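Local coordinates for protein myosin-2 (Saccharomyces cerevisiae, PDB 6IXO) that carries organelles and other cargo along actin cables as a class V myosin motor, this chain being its globular cargo-binding tail domain, at residues A[25-30]-A[75-80]; A[30-35]-A[56-61]. All coordinates share one frame; numbering follows the deposited sequence.

Contact 1 of 2, residues A[25-30]-A[75-80]; sequences QEITEG and ESFLAQ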
loop_
_atom_site.group_PDB
_atom_site.type_symbol
_atom_site.label_atom_id
_atom_site.label_comp_id
_atom_site.label_asym_id
_atom_site.label_seq_id
_atom_site.Cartn_x
_atom_site.Cartn_y
_atom_site.Cartn_z
ATOM N N GLN A 25 4.779 -16.150 -24.458
ATOM C CA GLN A 25 4.546 -14.850 -25.096
ATOM C C GLN A 25 3.102 -14.358 -24.869
ATOM O O GLN A 25 2.850 -13.178 -24.537
ATOM C CB GLN A 25 4.876 -14.965 -26.590
ATOM C CG GLN A 25 5.081 -13.632 -27.288
ATOM C CD GLN A 25 3.784 -13.016 -27.784
ATOM O OE1 GLN A 25 2.775 -13.713 -27.980
ATOM N NE2 GLN A 25 3.800 -11.700 -27.989
ATOM N N GLU A 26 2.156 -15.273 -25.036
ATOM C CA GLU A 26 0.752 -15.035 -24.703
ATOM C C GLU A 26 0.554 -14.614 -23.298
ATOM O O GLU A 26 -0.173 -13.659 -23.027
ATOM C CB GLU A 26 -0.089 -16.319 -24.935
ATOM C CG GLU A 26 -0.696 -16.400 -26.267
ATOM C CD GLU A 26 -1.642 -17.627 -26.433
ATOM O OE1 GLU A 26 -2.304 -18.045 -25.443
ATOM O OE2 GLU A 26 -1.715 -18.147 -27.559
ATOM N N ILE A 27 1.179 -15.347 -22.385
ATOM C CA ILE A 27 1.010 -15.047 -20.967
ATOM C C ILE A 27 1.662 -13.725 -20.594
ATOM O O ILE A 27 1.028 -12.877 -19.952
ATOM C CB ILE A 27 1.605 -16.174 -20.099
ATOM C CG1 ILE A 27 0.865 -17.499 -20.373
ATOM C CG2 ILE A 27 1.440 -15.885 -18.676
ATOM C CD1 ILE A 27 -0.560 -17.478 -19.927
ATOM N N THR A 28 2.917 -13.530 -20.994
ATOM C CA THR A 28 3.604 -12.304 -20.549
ATOM C C THR A 28 3.093 -11.054 -21.259
ATOM O O THR A 28 2.901 -9.998 -20.626
ATOM C CB THR A 28 5.137 -12.408 -20.717
ATOM O OG1 THR A 28 5.472 -12.597 -22.085
ATOM C CG2 THR A 28 5.699 -13.550 -19.884
ATOM N N GLU A 29 2.861 -11.139 -22.562
ATOM C CA GLU A 29 2.446 -9.948 -23.290
ATOM C C GLU A 29 0.927 -9.745 -23.242
ATOM O O GLU A 29 0.473 -8.633 -23.138
ATOM C CB GLU A 29 2.934 -10.005 -24.750
ATOM C CG GLU A 29 4.451 -10.192 -24.899
ATOM C CD GLU A 29 5.275 -9.070 -24.231
ATOM O OE1 GLU A 29 4.999 -7.872 -24.490
ATOM O OE2 GLU A 29 6.197 -9.394 -23.447
ATOM N N GLY A 30 0.141 -10.818 -23.325
ATOM C CA GLY A 30 -1.308 -10.690 -23.376
ATOM C C GLY A 30 -1.969 -10.638 -21.999
ATOM O O GLY A 30 -2.755 -9.749 -21.699
ATOM N N GLU A 75 9.387 -24.256 -14.958
ATOM C CA GLU A 75 10.409 -23.380 -14.420
ATOM C C GLU A 75 10.638 -22.168 -15.338
ATOM O O GLU A 75 10.714 -21.029 -14.868
ATOM C CB GLU A 75 11.698 -24.157 -14.195
ATOM C CG GLU A 75 12.264 -23.924 -12.800
ATOM C CD GLU A 75 13.643 -24.534 -12.610
ATOM O OE1 GLU A 75 14.472 -23.913 -11.903
ATOM O OE2 GLU A 75 13.895 -25.630 -13.166
ATOM N N SER A 76 10.724 -22.430 -16.642
ATOM C CA SER A 76 10.798 -21.397 -17.676
ATOM C C SER A 76 9.618 -20.424 -17.609
ATOM O O SER A 76 9.784 -19.193 -17.536
ATOM C CB SER A 76 10.854 -22.061 -19.056
ATOM O OG SER A 76 10.418 -21.195 -20.086
ATOM N N PHE A 77 8.424 -21.001 -17.624
ATOM C CA PHE A 77 7.177 -20.259 -17.500
ATOM C C PHE A 77 7.149 -19.366 -16.237
ATOM O O PHE A 77 6.820 -18.176 -16.302
ATOM C CB PHE A 77 6.044 -21.278 -17.505
ATOM C CG PHE A 77 4.681 -20.732 -17.162
ATOM C CD1 PHE A 77 3.915 -20.072 -18.118
ATOM C CD2 PHE A 77 4.128 -20.978 -15.912
ATOM C CE1 PHE A 77 2.643 -19.638 -17.823
ATOM C CE2 PHE A 77 2.854 -20.561 -15.608
ATOM C CZ PHE A 77 2.108 -19.886 -16.569
ATOM N N LEU A 78 7.528 -19.938 -15.099
ATOM C CA LEU A 78 7.475 -19.221 -13.823
ATOM C C LEU A 78 8.466 -18.067 -13.759
ATOM O O LEU A 78 8.137 -16.998 -13.253
ATOM C CB LEU A 78 7.754 -20.174 -12.666
ATOM C CG LEU A 78 6.647 -21.165 -12.399
ATOM C CD1 LEU A 78 7.166 -22.309 -11.501
ATOM C CD2 LEU A 78 5.454 -20.495 -11.825
ATOM N N ALA A 79 9.686 -18.290 -14.240
ATOM C CA ALA A 79 10.674 -17.223 -14.255
ATOM C C ALA A 79 10.166 -16.032 -15.062
ATOM O O ALA A 79 10.351 -14.887 -14.662
ATOM C CB ALA A 79 11.978 -17.716 -14.817
ATOM N N GLN A 80 9.526 -16.304 -16.195
ATOM C CA GLN A 80 8.906 -15.248 -16.991
ATOM C C GLN A 80 7.771 -14.544 -16.258
ATOM O O GLN A 80 7.652 -13.300 -16.311
ATOM C CB GLN A 80 8.363 -15.813 -18.295
ATOM C CG GLN A 80 9.437 -16.186 -19.280
ATOM C CD GLN A 80 9.619 -15.124 -20.326
ATOM O OE1 GLN A 80 9.637 -13.926 -20.024
ATOM N NE2 GLN A 80 9.728 -15.551 -21.579
#
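Thr28, which packs on Gln80, bonds its hydroxyl OG1 to the carbonyl O of Asn24 one turn earlier in its own helix, and the side chain of the same Asn24 reaches across, its ND2 hydrogen-bonded to Ser76 OG. Thr28 OG1 takes the position between the backbone N and the carbonyl carbon (chi1 61°). This turns the methyl CG2 to the neighbouring helix, where it lies 3.8 Å from Gln80 CB. The Gln80 chain bends at chi2 (-100°), and its amide oxygen OE1 stays within 4.0 Å of Thr28 CG2. That is a van der Waals contact, not a bond. The CA atoms of Thr28 and Gln80 are 7.0 Å apart.

Ile27 and Phe77 make the other half of the contact. Here the backbones stand wider, with 8.8 Å between the CA atoms of Ile27 and Phe77. The ring is met at its edge, in its plane: Ile27 CG1 is 3.8 Å from Phe77 CE1. The branch methyl Ile27 CG2 is 4.0 Å from the same Phe77 CE1. The two side chains cross at about a right angle.

The contact is helix-to-helix packing within the all-helical tail, between helix 20-32 and helix 71-90. Helix 53-67 covers its apolar side, with Leu58 against both Ile27 and Phe77 and with Val61 and Met65 against Phe77, while helix 403-415 lies beside Ile27 and offers the backbone N of Ser404 and Thr405 to Glu26.

Contact 2 of 2, residues A[30-35]-A[56-61]; sequences GLLKGF and RILIIV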
loop_
_atom_site.group_PDB
_atom_site.type_symbol
_atom_site.label_atom_id
_atom_site.label_comp_id
_atom_site.label_asym_id
_atom_site.label_seq_id
_atom_site.Cartn_x
_atom_site.Cartn_y
_atom_site.Cartn_z
ATOM N N GLY A 30 0.141 -10.818 -23.325
ATOM C CA GLY A 30 -1.308 -10.690 -23.376
ATOM C C GLY A 30 -1.969 -10.638 -21.999
ATOM O O GLY A 30 -2.755 -9.749 -21.699
ATOM N N LEU A 31 -1.666 -11.612 -21.154
ATOM C CA LEU A 31 -2.375 -11.718 -19.888
ATOM C C LEU A 31 -1.796 -10.763 -18.853
ATOM O O LEU A 31 -2.523 -10.052 -18.145
ATOM C CB LEU A 31 -2.300 -13.154 -19.356
ATOM C CG LEU A 31 -3.029 -13.371 -18.025
ATOM C CD1 LEU A 31 -4.516 -13.201 -18.195
ATOM C CD2 LEU A 31 -2.696 -14.742 -17.465
ATOM N N LEU A 32 -0.478 -10.761 -18.736
ATOM C CA LEU A 32 0.115 -10.003 -17.648
ATOM C C LEU A 32 0.281 -8.510 -18.030
ATOM O O LEU A 32 -0.297 -7.645 -17.379
ATOM C CB LEU A 32 1.449 -10.605 -17.236
ATOM C CG LEU A 32 1.358 -12.073 -16.794
ATOM C CD1 LEU A 32 2.763 -12.548 -16.477
ATOM C CD2 LEU A 32 0.432 -12.262 -15.583
ATOM N N LYS A 33 1.059 -8.199 -19.060
ATOM C CA LYS A 33 1.249 -6.773 -19.406
ATOM C C LYS A 33 -0.066 -6.176 -19.882
ATOM O O LYS A 33 -0.281 -4.976 -19.789
ATOM C CB LYS A 33 2.322 -6.585 -20.487
ATOM C CG LYS A 33 3.715 -6.988 -20.039
ATOM C CD LYS A 33 4.737 -6.626 -21.111
ATOM C CE LYS A 33 6.083 -7.288 -20.831
ATOM N NZ LYS A 33 7.112 -6.896 -21.835
ATOM N N GLY A 34 -0.975 -7.029 -20.357
ATOM C CA GLY A 34 -2.232 -6.559 -20.915
ATOM C C GLY A 34 -3.387 -6.566 -19.919
ATOM O O GLY A 34 -4.547 -6.466 -20.319
ATOM N N PHE A 35 -3.085 -6.727 -18.633
ATOM C CA PHE A 35 -4.131 -6.772 -17.606
ATOM C C PHE A 35 -5.090 -5.554 -17.666
ATOM O O PHE A 35 -4.682 -4.434 -18.033
ATOM C CB PHE A 35 -3.503 -6.850 -16.204
ATOM C CG PHE A 35 -3.003 -5.500 -15.674
ATOM C CD1 PHE A 35 -1.781 -4.965 -16.099
ATOM C CD2 PHE A 35 -3.751 -4.792 -14.741
ATOM C CE1 PHE A 35 -1.317 -3.718 -15.602
ATOM C CE2 PHE A 35 -3.291 -3.534 -14.234
ATOM C CZ PHE A 35 -2.069 -3.013 -14.677
ATOM N N ARG A 56 -5.697 -17.087 -11.543
ATOM C CA ARG A 56 -6.406 -18.363 -11.701
ATOM C C ARG A 56 -5.974 -19.001 -12.999
ATOM O O ARG A 56 -5.779 -20.214 -13.075
ATOM C CB ARG A 56 -7.943 -18.176 -11.684
ATOM C CG ARG A 56 -8.499 -17.538 -10.418
ATOM C CD ARG A 56 -8.799 -18.552 -9.348
ATOM N NE ARG A 56 -9.244 -17.965 -8.077
ATOM C CZ ARG A 56 -10.511 -17.697 -7.759
ATOM N NH1 ARG A 56 -10.804 -17.166 -6.568
ATOM N NH2 ARG A 56 -11.486 -17.951 -8.620
ATOM N N ILE A 57 -5.821 -18.196 -14.043
ATOM C CA ILE A 57 -5.346 -18.762 -15.312
ATOM C C ILE A 57 -3.935 -19.378 -15.182
ATOM O O ILE A 57 -3.684 -20.492 -15.646
ATOM C CB ILE A 57 -5.368 -17.696 -16.406
ATOM C CG1 ILE A 57 -6.824 -17.391 -16.734
ATOM C CG2 ILE A 57 -4.627 -18.190 -17.640
ATOM C CD1 ILE A 57 -7.039 -16.176 -17.654
ATOM N N LEU A 58 -3.023 -18.646 -14.546
ATOM C CA LEU A 58 -1.668 -19.128 -14.299
ATOM C C LEU A 58 -1.669 -20.429 -13.514
ATOM O O LEU A 58 -0.899 -21.337 -13.805
ATOM C CB LEU A 58 -0.862 -18.071 -13.523
ATOM C CG LEU A 58 -0.568 -16.772 -14.274
ATOM C CD1 LEU A 58 0.135 -15.744 -13.338
ATOM C CD2 LEU A 58 0.285 -17.036 -15.489
ATOM N N ILE A 59 -2.526 -20.489 -12.504
ATOM C CA ILE A 59 -2.655 -21.682 -11.667
ATOM C C ILE A 59 -3.084 -22.898 -12.493
ATOM O O ILE A 59 -2.568 -24.019 -12.311
ATOM C CB ILE A 59 -3.663 -21.415 -10.498
ATOM C CG1 ILE A 59 -2.999 -20.485 -9.459
ATOM C CG2 ILE A 59 -4.113 -22.723 -9.834
ATOM C CD1 ILE A 59 -4.014 -19.799 -8.494
ATOM N N ILE A 60 -4.006 -22.699 -13.424
ATOM C CA ILE A 60 -4.454 -23.836 -14.237
ATOM C C ILE A 60 -3.307 -24.342 -15.110
ATOM O O ILE A 60 -3.019 -25.547 -15.157
ATOM C CB ILE A 60 -5.647 -23.458 -15.101
ATOM C CG1 ILE A 60 -6.856 -23.251 -14.190
ATOM C CG2 ILE A 60 -5.921 -24.546 -16.147
ATOM C CD1 ILE A 60 -7.945 -22.399 -14.777
ATOM N N VAL A 61 -2.657 -23.413 -15.797
ATOM C CA VAL A 61 -1.533 -23.731 -16.666
ATOM C C VAL A 61 -0.437 -24.423 -15.886
ATOM O O VAL A 61 0.052 -25.470 -16.302
ATOM C CB VAL A 61 -0.937 -22.476 -17.330
ATOM C CG1 VAL A 61 0.405 -22.811 -17.984
ATOM C CG2 VAL A 61 -1.915 -21.895 -18.325
#
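Ile57 meets Leu31 where helix 53-67 faces residues 31 and 32 of helix 20-32. Their CA atoms are 8.9 Å apart, and both side chains start out toward the opposite segment. Ile57 touches with both of its branches. Its terminal methyl CD1 is 3.9 Å from Leu31 CD1. Its branch methyl CG2 is 4.0 Å from the other leucine methyl, Leu31 CD2. Ile57 CB backs this up at 4.1 Å from Leu31 CD2. With CG anti to the backbone N (chi1 -180°), Leu31 sets CD1 against the end of Ile57 and CD2 against its branch. Beyond the two segments, Ile57 also packs on Ile396 of a loop and on Thr405 of helix 403-415.

Leu58 is next and is shared between two leucines. Its CD2 lies 4.2 Å from Leu31 CD2, while its CD1 lies 4.2 Å from Leu32 CD2. The two methyls thus divide the work, one for each leucine. Leu58 and Leu32 leave their backbones alongside the interface, and it is their methyl ends that meet. Leu32 is backed by Trp104 of helix 97-124 and by Thr84 of helix 71-90, and Leu58 rests on Leu111 of helix 97-124.

Leu32 is also the first residue of a type I beta turn that runs to Phe35, with Phe35 N bonded to Leu32 O at 3.2 Å. The contact thus joins the start of the turn to helix 53-67.

All four touching side chains are buried and aliphatic. With no polar or charged group taking part, the two segments are joined by van der Waals packing and the hydrophobic effect.

Overall arrangement
Both contacts draw on helix 20-32 and share Gly30, and their centres are 9 Å apart. Contact 1 joins that helix to helix 71-90, contact 2 to helix 53-67, which directly precedes helix 71-90 in the chain. Together they make a three-helix cluster. Leu58 ties the two: its CD2 is 3.6 Å from Phe77 CZ and 3.6 Å from Ile27 CG2. Contact 2 is wholly buried and aliphatic. Contact 1 is mostly buried but has an exposed edge at Gln80, and there polar side chains appear. The probable backbone bond from Leu32 N to Ile27 O, 2.9 Å, spans five residues and belongs to a pi-type turn that leads from one contact into the next.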